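Local coordinates for DNA repair protein MmcB-related protein (Silicibacter pomeroyi, PDB 3DNX) that is of unknown function but belongs to the MmcB-like family of the PDDEXK nuclease clan and may act in DNA repair, at residues 56-61 with 67-72. Numbering follows the deposited sequence.
Sequences VIECKS and QADAKW. With NA (sodium ion), chain C.
The carboxylates of E58 and D69 meet with their planes turned 45° from each other, E58 OE1 and D69 OD2 being 2.6 Å apart as modelled, with the place of D69 OD2 uncertain; a little further along, the edge of the W72 indole has the backbone O of D69 in its plane, while Y82 and W84 pack against that ring. The site illustrates how a lysine set between two carboxylates can tie a strand to the turn beyond the next helix. K60 crosses the side chain of D69 at about a right angle and sets NZ 2.8 Å from D69 OD2 in a salt bridge, subject to the same doubt. A longer salt bridge, 3.9 Å, links K60 NZ to E58 OE1. The lysine chain bends at chi2 (-63°) and then runs fully extended, which carries NZ across to the acids. NZ also donates to D65 O and to a water that binds the sodium ion; C59 O and D65 coordinate this metal. The other carboxylate oxygens have hydrogen bonds of their own: E58 OE2 with D44 N, D69 OD1 with Y75 OH. An asparagine in place of D69 would probably deprive the K60 ammonium of its nearer counter-charge, leaving the long bridge to E58. E58, C59 and K60, at the end of strand 54-59 and just beyond, follow D44 of the neighbouring strand and match the (D/E)XK signature; this buried network, within a beta-alpha-beta unit, is consistent with a PDDEXK nuclease active site.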
loop_
_atom_site.group_PDB
_atom_site.type_symbol
_atom_site.label_atom_id
_atom_site.label_comp_id
_atom_site.label_asym_id
_atom_site.label_seq_id
_atom_site.Cartn_x
_atom_site.Cartn_y
_atom_site.Cartn_z
ATOM N N VAL A 56 -7.867 -13.826 2.416
ATOM C CA VAL A 56 -8.407 -13.319 3.653
ATOM C C VAL A 56 -8.001 -14.323 4.727
ATOM O O VAL A 56 -8.194 -15.559 4.578
ATOM C CB VAL A 56 -9.933 -13.174 3.580
ATOM C CG1 VAL A 56 -10.568 -13.167 5.002
ATOM C CG2 VAL A 56 -10.291 -11.937 2.734
ATOM N N ILE A 57 -7.439 -13.791 5.808
ATOM C CA ILE A 57 -7.066 -14.598 6.960
ATOM C C ILE A 57 -7.733 -14.020 8.196
ATOM O O ILE A 57 -7.486 -12.869 8.580
ATOM C CB ILE A 57 -5.532 -14.668 7.171
ATOM C CG1 ILE A 57 -4.864 -15.233 5.930
ATOM C CG2 ILE A 57 -5.148 -15.531 8.393
ATOM C CD1 ILE A 57 -4.084 -14.202 5.199
ATOM N N GLU A 58 -8.588 -14.840 8.812
ATOM C CA GLU A 58 -9.216 -14.504 10.051
ATOM C C GLU A 58 -8.441 -15.128 11.203
ATOM O O GLU A 58 -8.345 -16.382 11.299
ATOM C CB GLU A 58 -10.675 -14.997 10.056
ATOM C CG GLU A 58 -11.597 -14.202 9.199
ATOM C CD GLU A 58 -11.784 -12.795 9.716
ATOM O OE1 GLU A 58 -12.552 -12.618 10.685
ATOM O OE2 GLU A 58 -11.170 -11.868 9.154
ATOM N N CYS A 59 -8.005 -14.268 12.106
ATOM C CA CYS A 59 -7.150 -14.609 13.217
ATOM C C CYS A 59 -7.998 -14.779 14.455
ATOM O O CYS A 59 -8.431 -13.818 15.051
ATOM C CB CYS A 59 -6.074 -13.536 13.420
ATOM S SG CYS A 59 -5.016 -13.324 11.970
ATOM N N LYS A 60 -8.238 -16.024 14.862
ATOM C CA LYS A 60 -9.071 -16.277 16.029
ATOM C C LYS A 60 -8.213 -16.687 17.229
ATOM O O LYS A 60 -7.532 -17.690 17.211
ATOM C CB LYS A 60 -10.118 -17.325 15.699
ATOM C CG LYS A 60 -11.003 -16.929 14.532
ATOM C CD LYS A 60 -11.767 -15.667 14.922
ATOM C CE LYS A 60 -12.624 -15.163 13.834
ATOM N NZ LYS A 60 -13.368 -13.904 14.228
ATOM N N SER A 61 -8.283 -15.888 18.280
ATOM C CA SER A 61 -7.376 -16.013 19.395
ATOM C C SER A 61 -7.944 -16.930 20.487
ATOM O O SER A 61 -7.211 -17.305 21.418
ATOM C CB SER A 61 -7.095 -14.621 19.928
ATOM O OG SER A 61 -8.328 -13.980 20.297
ATOM N N GLN A 67 -16.532 -18.409 17.618
ATOM C CA GLN A 67 -17.976 -18.433 17.776
ATOM C C GLN A 67 -18.656 -17.135 17.282
ATOM O O GLN A 67 -19.719 -17.179 16.659
ATOM C CB GLN A 67 -18.317 -18.771 19.238
ATOM C CG GLN A 67 -17.859 -20.209 19.626
ATOM C CD GLN A 67 -17.642 -20.430 21.143
ATOM O OE1 GLN A 67 -18.033 -19.600 21.971
ATOM N NE2 GLN A 67 -17.058 -21.581 21.501
ATOM N N ALA A 68 -18.016 -16.001 17.531
ATOM C CA ALA A 68 -18.478 -14.690 17.057
ATOM C C ALA A 68 -18.355 -14.447 15.525
ATOM O O ALA A 68 -19.024 -13.571 14.994
ATOM C CB ALA A 68 -17.731 -13.586 17.817
ATOM N N ASP A 69 -17.513 -15.198 14.818
ATOM C CA ASP A 69 -17.364 -15.048 13.348
ATOM C C ASP A 69 -18.303 -16.045 12.585
ATOM O O ASP A 69 -17.900 -16.643 11.567
ATOM C CB ASP A 69 -15.897 -15.306 12.965
ATOM C CG ASP A 69 -15.302 -14.269 11.968
ATOM O OD1 ASP A 69 -15.928 -13.236 11.617
ATOM O OD2 ASP A 69 -14.135 -14.495 11.560
ATOM N N ALA A 70 -19.532 -16.197 13.077
ATOM C CA ALA A 70 -20.552 -17.115 12.499
ATOM C C ALA A 70 -20.914 -16.862 11.017
ATOM O O ALA A 70 -21.211 -17.803 10.276
ATOM C CB ALA A 70 -21.819 -17.102 13.351
ATOM N N LYS A 71 -20.861 -15.602 10.588
ATOM C CA LYS A 71 -21.143 -15.238 9.189
ATOM C C LYS A 71 -19.879 -15.266 8.289
ATOM O O LYS A 71 -19.864 -14.604 7.254
ATOM C CB LYS A 71 -21.803 -13.839 9.107
ATOM C CG LYS A 71 -22.992 -13.605 10.050
ATOM C CD LYS A 71 -24.192 -14.538 9.766
ATOM C CE LYS A 71 -25.377 -14.210 10.673
ATOM N NZ LYS A 71 -26.726 -14.477 10.064
ATOM N N TRP A 72 -18.865 -16.060 8.671
ATOM C CA TRP A 72 -17.575 -16.122 7.968
ATOM C C TRP A 72 -17.724 -16.508 6.500
ATOM O O TRP A 72 -16.886 -16.144 5.682
ATOM C CB TRP A 72 -16.588 -17.114 8.656
ATOM C CG TRP A 72 -17.032 -18.538 8.573
ATOM C CD1 TRP A 72 -17.864 -19.197 9.439
ATOM C CD2 TRP A 72 -16.702 -19.482 7.542
ATOM N NE1 TRP A 72 -18.092 -20.486 8.995
ATOM C CE2 TRP A 72 -17.392 -20.688 7.835
ATOM C CE3 TRP A 72 -15.930 -19.413 6.383
ATOM C CZ2 TRP A 72 -17.317 -21.820 7.013
ATOM C CZ3 TRP A 72 -15.844 -20.544 5.567
ATOM C CH2 TRP A 72 -16.524 -21.734 5.893
HETATM NA NA NA C . -9.820 -12.035 16.162
HETATM O O HOH W 1 -11.201 -12.102 14.283
HETATM O O HOH W 2 -8.309 -10.520 15.520
HETATM O O HOH W 3 -11.483 -10.833 17.255
#